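Local structure of catalase (Corynebacterium glutamicum, 4B7H) at residues D172-W177 and G482-T487. The protein breaks down hydrogen peroxide to water and oxygen as a haem-containing catalase that also carries NADPH, and is held here with nitric oxide in its haem pocket. Numbering follows the deposited sequence.
Sequences DADMQW and GISEAT
Asp174, in the first turn of helix 173-182, reaches across to Ser484 and Thr487, in the turn at the start of helix 487-498. Asp174 CB lies 4.1 Å from Ile483 CA, and Asp174 CG comes within 3.4 Å of Thr487 OG1. CG is anti to the backbone N (chi1 -172°), which carries it toward the turn; OD1 takes three bonds there. Ser484 N donates on the anti side, tilted out of the carboxylate plane, in a nearly straight bond, 164° at the hydrogen. Thr487 OG1 gives the shortest of the three, 2.6 Å from Asp174 OD1 on the syn side, also tilted out of the plane, and Ser484 OG comes down from above it. Three donors on one buried oxygen fix the rotation of the group and would be expected to favour its charged form. The other oxygen, OD2, forms a salt bridge with Arg401 of the second subunit, so the same side chain serves the subunit interface.

Beside this polar grip, the CG2 methyl of Ile483 meets Trp177 obliquely, 3.6 Å from CD1, and sits 4.1 Å from Ala173 CB. Trp177 CB also packs on Thr487 CG2, while its NE1 is tied to Ala479 O. At the helix start a water bridges Asp172 OD1, Asp174 N and Gly482 O.

Asp172 is the N-cap of helix 173-182, its OD2 accepting from Met175 N; Ser484 precedes the turn into the next helix, and its OG accepts a capping bond from Thr487 N at 3.2 Å. A carboxylate from the first turn of one capped helix thus holds the turn that leads into another, joining the catalase core to its C-terminal helical domain.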
loop_
_atom_site.group_PDB
_atom_site.type_symbol
_atom_site.label_atom_id
_atom_site.label_comp_id
_atom_site.label_asym_id
_atom_site.label_seq_id
_atom_site.Cartn_x
_atom_site.Cartn_y
_atom_site.Cartn_z
ATOM N N ASP A 172 -22.085 -8.456 -19.023
ATOM C CA ASP A 172 -22.848 -8.105 -20.212
ATOM C C ASP A 172 -22.584 -9.049 -21.379
ATOM O O ASP A 172 -21.454 -9.145 -21.869
ATOM C CB ASP A 172 -22.523 -6.659 -20.618
ATOM C CG ASP A 172 -23.419 -6.153 -21.718
ATOM O OD1 ASP A 172 -24.614 -5.921 -21.440
ATOM O OD2 ASP A 172 -22.933 -5.985 -22.857
ATOM N N ALA A 173 -23.644 -9.705 -21.844
ATOM C CA ALA A 173 -23.551 -10.638 -22.962
ATOM C C ALA A 173 -23.078 -9.972 -24.246
ATOM O O ALA A 173 -22.266 -10.548 -24.979
ATOM C CB ALA A 173 -24.890 -11.335 -23.193
ATOM N N ASP A 174 -23.590 -8.782 -24.538
ATOM C CA ASP A 174 -23.197 -8.120 -25.775
ATOM C C ASP A 174 -21.695 -7.879 -25.797
ATOM O O ASP A 174 -21.025 -8.131 -26.802
ATOM C CB ASP A 174 -23.923 -6.796 -25.982
ATOM C CG ASP A 174 -23.660 -6.222 -27.352
ATOM O OD1 ASP A 174 -24.306 -6.695 -28.304
ATOM O OD2 ASP A 174 -22.779 -5.347 -27.497
ATOM N N MET A 175 -21.161 -7.396 -24.679
ATOM C CA MET A 175 -19.729 -7.161 -24.579
ATOM C C MET A 175 -18.926 -8.452 -24.780
ATOM O O MET A 175 -17.911 -8.457 -25.482
ATOM C CB MET A 175 -19.400 -6.506 -23.236
ATOM C CG MET A 175 -17.916 -6.528 -22.892
ATOM S SD MET A 175 -17.424 -5.410 -21.559
ATOM C CE MET A 175 -18.278 -6.130 -20.162
ATOM N N GLN A 176 -19.370 -9.548 -24.169
ATOM C CA GLN A 176 -18.630 -10.805 -24.290
ATOM C C GLN A 176 -18.558 -11.273 -25.735
ATOM O O GLN A 176 -17.492 -11.663 -26.227
ATOM C CB GLN A 176 -19.258 -11.894 -23.424
ATOM C CG GLN A 176 -19.202 -11.549 -21.951
ATOM C CD GLN A 176 -19.435 -12.736 -21.029
ATOM O OE1 GLN A 176 -19.461 -13.898 -21.459
ATOM N NE2 GLN A 176 -19.598 -12.447 -19.742
ATOM N N TRP A 177 -19.692 -11.224 -26.424
ATOM C CA TRP A 177 -19.758 -11.699 -27.803
ATOM C C TRP A 177 -19.180 -10.698 -28.800
ATOM O O TRP A 177 -18.641 -11.100 -29.839
ATOM C CB TRP A 177 -21.192 -12.078 -28.174
ATOM C CG TRP A 177 -21.626 -13.327 -27.480
ATOM C CD1 TRP A 177 -22.443 -13.428 -26.386
ATOM C CD2 TRP A 177 -21.220 -14.658 -27.803
ATOM N NE1 TRP A 177 -22.578 -14.748 -26.021
ATOM C CE2 TRP A 177 -21.837 -15.521 -26.879
ATOM C CE3 TRP A 177 -20.404 -15.209 -28.801
ATOM C CZ2 TRP A 177 -21.661 -16.906 -26.916
ATOM C CZ3 TRP A 177 -20.219 -16.577 -28.827
ATOM C CH2 TRP A 177 -20.852 -17.411 -27.897
ATOM N N GLY A 482 -29.494 -11.535 -24.712
ATOM C CA GLY A 482 -29.106 -10.207 -24.268
ATOM C C GLY A 482 -28.183 -9.456 -25.216
ATOM O O GLY A 482 -27.973 -8.254 -25.053
ATOM N N ILE A 483 -27.634 -10.138 -26.217
ATOM C CA ILE A 483 -26.828 -9.426 -27.204
ATOM C C ILE A 483 -27.681 -8.461 -28.022
ATOM O O ILE A 483 -28.899 -8.640 -28.158
ATOM C CB ILE A 483 -26.045 -10.372 -28.141
ATOM C CG1 ILE A 483 -26.995 -11.223 -28.998
ATOM C CG2 ILE A 483 -25.050 -11.212 -27.335
ATOM C CD1 ILE A 483 -26.286 -12.155 -29.973
ATOM N N SER A 484 -27.038 -7.424 -28.541
ATOM C CA SER A 484 -27.723 -6.421 -29.348
ATOM C C SER A 484 -27.999 -6.942 -30.746
ATOM O O SER A 484 -27.430 -7.954 -31.172
ATOM C CB SER A 484 -26.867 -5.160 -29.446
ATOM O OG SER A 484 -25.749 -5.373 -30.296
ATOM N N GLU A 485 -28.870 -6.245 -31.468
ATOM C CA GLU A 485 -29.141 -6.597 -32.859
ATOM C C GLU A 485 -27.891 -6.493 -33.728
ATOM O O GLU A 485 -27.722 -7.266 -34.666
ATOM C CB GLU A 485 -30.239 -5.716 -33.441
ATOM C CG GLU A 485 -31.593 -5.941 -32.829
ATOM C CD GLU A 485 -32.645 -5.050 -33.452
ATOM O OE1 GLU A 485 -32.268 -4.060 -34.113
ATOM O OE2 GLU A 485 -33.845 -5.344 -33.285
ATOM N N ALA A 486 -27.011 -5.548 -33.412
ATOM C CA ALA A 486 -25.760 -5.400 -34.160
ATOM C C ALA A 486 -24.872 -6.628 -34.001
ATOM O O ALA A 486 -24.163 -7.029 -34.926
ATOM C CB ALA A 486 -25.013 -4.158 -33.698
ATOM N N THR A 487 -24.898 -7.215 -32.812
ATOM C CA THR A 487 -24.021 -8.336 -32.508
ATOM C C THR A 487 -24.536 -9.669 -33.059
ATOM O O THR A 487 -23.742 -10.565 -33.355
ATOM C CB THR A 487 -23.793 -8.387 -30.991
ATOM O OG1 THR A 487 -23.145 -7.170 -30.599
ATOM C CG2 THR A 487 -22.914 -9.568 -30.572
HETATM O O HOH W 1 -25.943 -7.754 -23.190
#